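Local coordinates for protein tungsten formylmethanofuran dehydrogenase subunit E (Syntrophus aciditrophicus, PDB 3D00) that is of unknown precise function but binds zinc through a C-terminal treble-clef finger and belongs to the FmdE family, implicated in microbial methanogenesis, at residues A[25-28]-A[29-32]; A[171-174]-A[175-179]. All blocks are in the same frame, centred on the assembly; numbering follows the deposited sequence. Where two conformers were deposited one is given.

Contact 1: residues A[25-28]-A[29-32]; sequences YPAP and GVLI
The start of helix 28-42 is organised by Ala27 at its N-cap, whose carbonyl oxygen accepts N-H groups of the first turn. Ala27 O takes the N-H of Leu31 at 3.1 Å in a nearly straight bond (168°), the donor lying almost in line with the C=O, while Val30 N makes only a weak, bent bond to the same oxygen. One residue on, Ile32 N binds Pro28 O at 2.8 Å, again almost linearly. Pro28, in the first turn, has no N-H to offer, and none is needed there, since the amides at the start of an alpha-helix have no preceding helical carbonyl to meet. Before it, Pro26 is the centre of an inverse gamma turn, closed by a weak bond from Ala27 N to Tyr25 O, which brings the chain round to the helix.

In the alpha+beta core domain this helix start is packed by its side chains. With CG anti to its carbonyl carbon (chi1 -67°), Leu31 reaches back along the chain, and its CD1 methyl rests 3.4 Å from Pro26 O; the same side chain packs on Val16 and Ile19 of helix 12-23. An alanine here would keep the backbone bond but would probably leave a gap between the gamma turn and helix 12-23. Ala27 touches Cys59. Pro28 and Ile32 instead face Trp116 and Ile135.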
loop_
_atom_site.group_PDB
_atom_site.type_symbol
_atom_site.label_atom_id
_atom_site.label_comp_id
_atom_site.label_asym_id
_atom_site.label_seq_id
_atom_site.Cartn_x
_atom_site.Cartn_y
_atom_site.Cartn_z
ATOM N N TYR A 25 10.260 5.079 -10.701
ATOM C CA TYR A 25 10.202 5.967 -11.880
ATOM C C TYR A 25 9.551 7.258 -11.385
ATOM O O TYR A 25 8.687 7.222 -10.490
ATOM C CB TYR A 25 9.373 5.303 -13.010
ATOM C CG TYR A 25 9.194 6.107 -14.312
ATOM C CD1 TYR A 25 10.275 6.303 -15.202
ATOM C CD2 TYR A 25 7.938 6.634 -14.688
ATOM C CE1 TYR A 25 10.124 7.062 -16.417
ATOM C CE2 TYR A 25 7.779 7.388 -15.904
ATOM C CZ TYR A 25 8.874 7.596 -16.749
ATOM O OH TYR A 25 8.737 8.312 -17.942
ATOM N N PRO A 26 9.958 8.426 -11.923
ATOM C CA PRO A 26 9.261 9.640 -11.468
ATOM C C PRO A 26 7.941 9.799 -12.230
ATOM O O PRO A 26 7.824 10.672 -13.106
ATOM C CB PRO A 26 10.245 10.744 -11.797
ATOM C CG PRO A 26 10.957 10.231 -13.050
ATOM C CD PRO A 26 11.015 8.729 -12.911
ATOM N N ALA A 27 6.986 8.921 -11.916
ATOM C CA ALA A 27 5.754 8.818 -12.674
ATOM C C ALA A 27 4.965 10.095 -12.524
ATOM O O ALA A 27 4.902 10.642 -11.431
ATOM C CB ALA A 27 4.940 7.642 -12.212
ATOM N N PRO A 28 4.362 10.595 -13.625
ATOM C CA PRO A 28 3.492 11.774 -13.547
ATOM C C PRO A 28 2.493 11.744 -12.400
ATOM O O PRO A 28 2.337 12.736 -11.729
ATOM C CB PRO A 28 2.756 11.757 -14.892
ATOM C CG PRO A 28 3.694 11.096 -15.817
ATOM C CD PRO A 28 4.477 10.096 -15.009
ATOM N N GLY A 29 1.833 10.603 -12.197
ATOM C CA GLY A 29 0.837 10.426 -11.158
ATOM C C GLY A 29 1.326 10.685 -9.751
ATOM O O GLY A 29 0.619 11.278 -8.936
ATOM N N VAL A 30 2.548 10.250 -9.451
ATOM C CA VAL A 30 3.126 10.432 -8.113
ATOM C C VAL A 30 3.636 11.857 -7.944
ATOM O O VAL A 30 3.582 12.403 -6.877
ATOM C CB VAL A 30 4.248 9.426 -7.838
ATOM C CG1 VAL A 30 4.671 9.505 -6.387
ATOM C CG2 VAL A 30 3.763 8.052 -8.159
ATOM N N LEU A 31 4.122 12.452 -9.022
ATOM C CA LEU A 31 4.488 13.886 -9.041
ATOM C C LEU A 31 3.237 14.767 -8.793
ATOM O O LEU A 31 3.196 15.602 -7.860
ATOM C CB LEU A 31 5.180 14.232 -10.393
ATOM C CG LEU A 31 6.552 13.616 -10.675
ATOM C CD1 LEU A 31 7.019 13.870 -12.094
ATOM C CD2 LEU A 31 7.538 14.167 -9.698
ATOM N N ILE A 32 2.197 14.551 -9.601
ATOM C CA ILE A 32 0.965 15.290 -9.419
ATOM C C ILE A 32 0.452 15.008 -7.999
ATOM O O ILE A 32 0.084 15.923 -7.294
ATOM C CB ILE A 32 -0.079 14.988 -10.513
ATOM C CG1 ILE A 32 0.444 15.452 -11.883
ATOM C CG2 ILE A 32 -1.388 15.716 -10.206
ATOM C CD1 ILE A 32 -0.456 15.022 -13.036
#

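Contact 2: residues A[171-174]-A[175-179]; sequences EAYP and AQDGE
Tyr173 OH donates to Gly178 O across 2.6 Å, tying the end of a strand to the loop that leaves it. The acceptor lies at the ring's edge, in its plane, whereas the hydroxyl stands 24° off the plane of the carbonyl. Nearer the root of the same ring, CD2 meets Asp177 CB at 4.0 Å. Tyr173 CG sits between backbone N and carbonyl carbon (chi1 77°), which carries the phenol alongside the turn, to Asp177 and Gly178.

That turn is a short 3-10 segment, 175-177, following strand 172-174. Asp177 N bonds to Pro174 O at 3.1 Å, approaching from above the carbonyl plane, and Gly178 N follows with a bond to Ala175 O. The Asp177 side chain comes back over the proline, its OD2 3.6 Å from Pro174 CD, while the bent Gln176 chain brings CD to 3.9 Å from Pro174 CB.

In this treble-clef zinc finger the strand is paired with 163-165, Tyr173 bonding through its backbone to Val164. The phenol also packs on Cys166 and Cys181, two of the four zinc ligands, placing it in the second shell about 6 Å from the metal. Further out, Asp177 O accepts a bond from Gln185 NE2, and Pro174 packs on Gly83 of the second subunit.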
loop_
_atom_site.group_PDB
_atom_site.type_symbol
_atom_site.label_atom_id
_atom_site.label_comp_id
_atom_site.label_asym_id
_atom_site.label_seq_id
_atom_site.Cartn_x
_atom_site.Cartn_y
_atom_site.Cartn_z
ATOM N N GLU A 171 -2.786 -22.928 8.873
ATOM C CA GLU A 171 -2.299 -21.612 9.205
ATOM C C GLU A 171 -3.310 -20.894 10.098
ATOM O O GLU A 171 -4.497 -21.197 10.071
ATOM C CB GLU A 171 -1.994 -20.831 7.924
ATOM C CG GLU A 171 -0.624 -21.219 7.327
ATOM C CD GLU A 171 -0.362 -20.636 5.968
ATOM O OE1 GLU A 171 -0.405 -19.384 5.852
ATOM O OE2 GLU A 171 -0.111 -21.426 5.020
ATOM N N ALA A 172 -2.825 -19.957 10.895
ATOM C CA ALA A 172 -3.681 -19.158 11.746
ATOM C C ALA A 172 -4.446 -18.101 10.923
ATOM O O ALA A 172 -3.923 -17.498 9.982
ATOM C CB ALA A 172 -2.881 -18.498 12.860
ATOM N N TYR A 173 -5.716 -17.927 11.278
ATOM C CA TYR A 173 -6.598 -16.966 10.630
ATOM C C TYR A 173 -7.716 -16.514 11.615
ATOM O O TYR A 173 -7.941 -17.152 12.633
ATOM C CB TYR A 173 -7.164 -17.549 9.310
ATOM C CG TYR A 173 -8.266 -18.539 9.506
ATOM C CD1 TYR A 173 -8.004 -19.823 9.959
ATOM C CD2 TYR A 173 -9.592 -18.186 9.296
ATOM C CE1 TYR A 173 -9.036 -20.742 10.193
ATOM C CE2 TYR A 173 -10.632 -19.118 9.520
ATOM C CZ TYR A 173 -10.341 -20.392 9.960
ATOM O OH TYR A 173 -11.349 -21.335 10.192
ATOM N N PRO A 174 -8.377 -15.382 11.329
ATOM C CA PRO A 174 -9.543 -14.931 12.097
ATOM C C PRO A 174 -10.745 -15.878 11.965
ATOM O O PRO A 174 -11.152 -16.220 10.845
ATOM C CB PRO A 174 -9.877 -13.584 11.464
ATOM C CG PRO A 174 -8.672 -13.187 10.676
ATOM C CD PRO A 174 -8.029 -14.439 10.249
ATOM N N ALA A 175 -11.295 -16.301 13.108
ATOM C CA ALA A 175 -12.422 -17.251 13.152
ATOM C C ALA A 175 -13.672 -16.744 12.430
ATOM O O ALA A 175 -14.488 -17.540 11.934
ATOM C CB ALA A 175 -12.771 -17.587 14.593
ATOM N N GLN A 176 -13.808 -15.426 12.363
ATOM C CA GLN A 176 -14.948 -14.822 11.694
ATOM C C GLN A 176 -14.982 -15.156 10.204
ATOM O O GLN A 176 -16.046 -15.206 9.608
ATOM C CB GLN A 176 -14.970 -13.305 11.925
ATOM C CG GLN A 176 -13.945 -12.550 11.137
ATOM C CD GLN A 176 -13.189 -11.489 11.942
ATOM O OE1 GLN A 176 -13.135 -11.536 13.184
ATOM N NE2 GLN A 176 -12.559 -10.553 11.229
ATOM N N ASP A 177 -13.827 -15.420 9.613
ATOM C CA ASP A 177 -13.762 -15.657 8.176
ATOM C C ASP A 177 -14.444 -16.959 7.737
ATOM O O ASP A 177 -14.695 -17.136 6.538
ATOM C CB ASP A 177 -12.294 -15.658 7.683
ATOM C CG ASP A 177 -11.630 -14.307 7.778
ATOM O OD1 ASP A 177 -12.332 -13.335 8.054
ATOM O OD2 ASP A 177 -10.390 -14.214 7.591
ATOM N N GLY A 178 -14.692 -17.874 8.685
ATOM C CA GLY A 178 -15.311 -19.165 8.402
ATOM C C GLY A 178 -14.573 -20.389 8.913
ATOM O O GLY A 178 -13.657 -20.284 9.701
ATOM N N GLU A 179 -15.006 -21.556 8.437
ATOM C CA GLU A 179 -14.493 -22.851 8.871
ATOM C C GLU A 179 -13.201 -23.200 8.154
ATOM O O GLU A 179 -12.515 -24.156 8.525
ATOM C CB GLU A 179 -15.494 -23.967 8.594
ATOM C CG GLU A 179 -16.957 -23.622 8.776
ATOM C CD GLU A 179 -17.833 -24.730 8.222
ATOM O OE1 GLU A 179 -17.715 -25.877 8.718
ATOM O OE2 GLU A 179 -18.600 -24.457 7.270
#

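Overall arrangement
From the N terminus, the chain runs through helix 12-23 and then turns at contact 1, which closes the short connection into helix 28-42, whose first residues pack on helices 111-117 and 129-138. The strands of the mixed sheet follow, ending with 143-149, before the chain reaches the zinc finger. There contact 2 closes the turn after strand 172-174, on the way to helix 182-187. The two contacts are in series, neither nested nor crossed, with centres about 39 Å apart on opposite sides of the chain's centre. Contact 1 is buried within one subunit, whereas residues of contact 2 also meet the second subunit, where Glu171 forms a salt bridge with Arg99 of that chain.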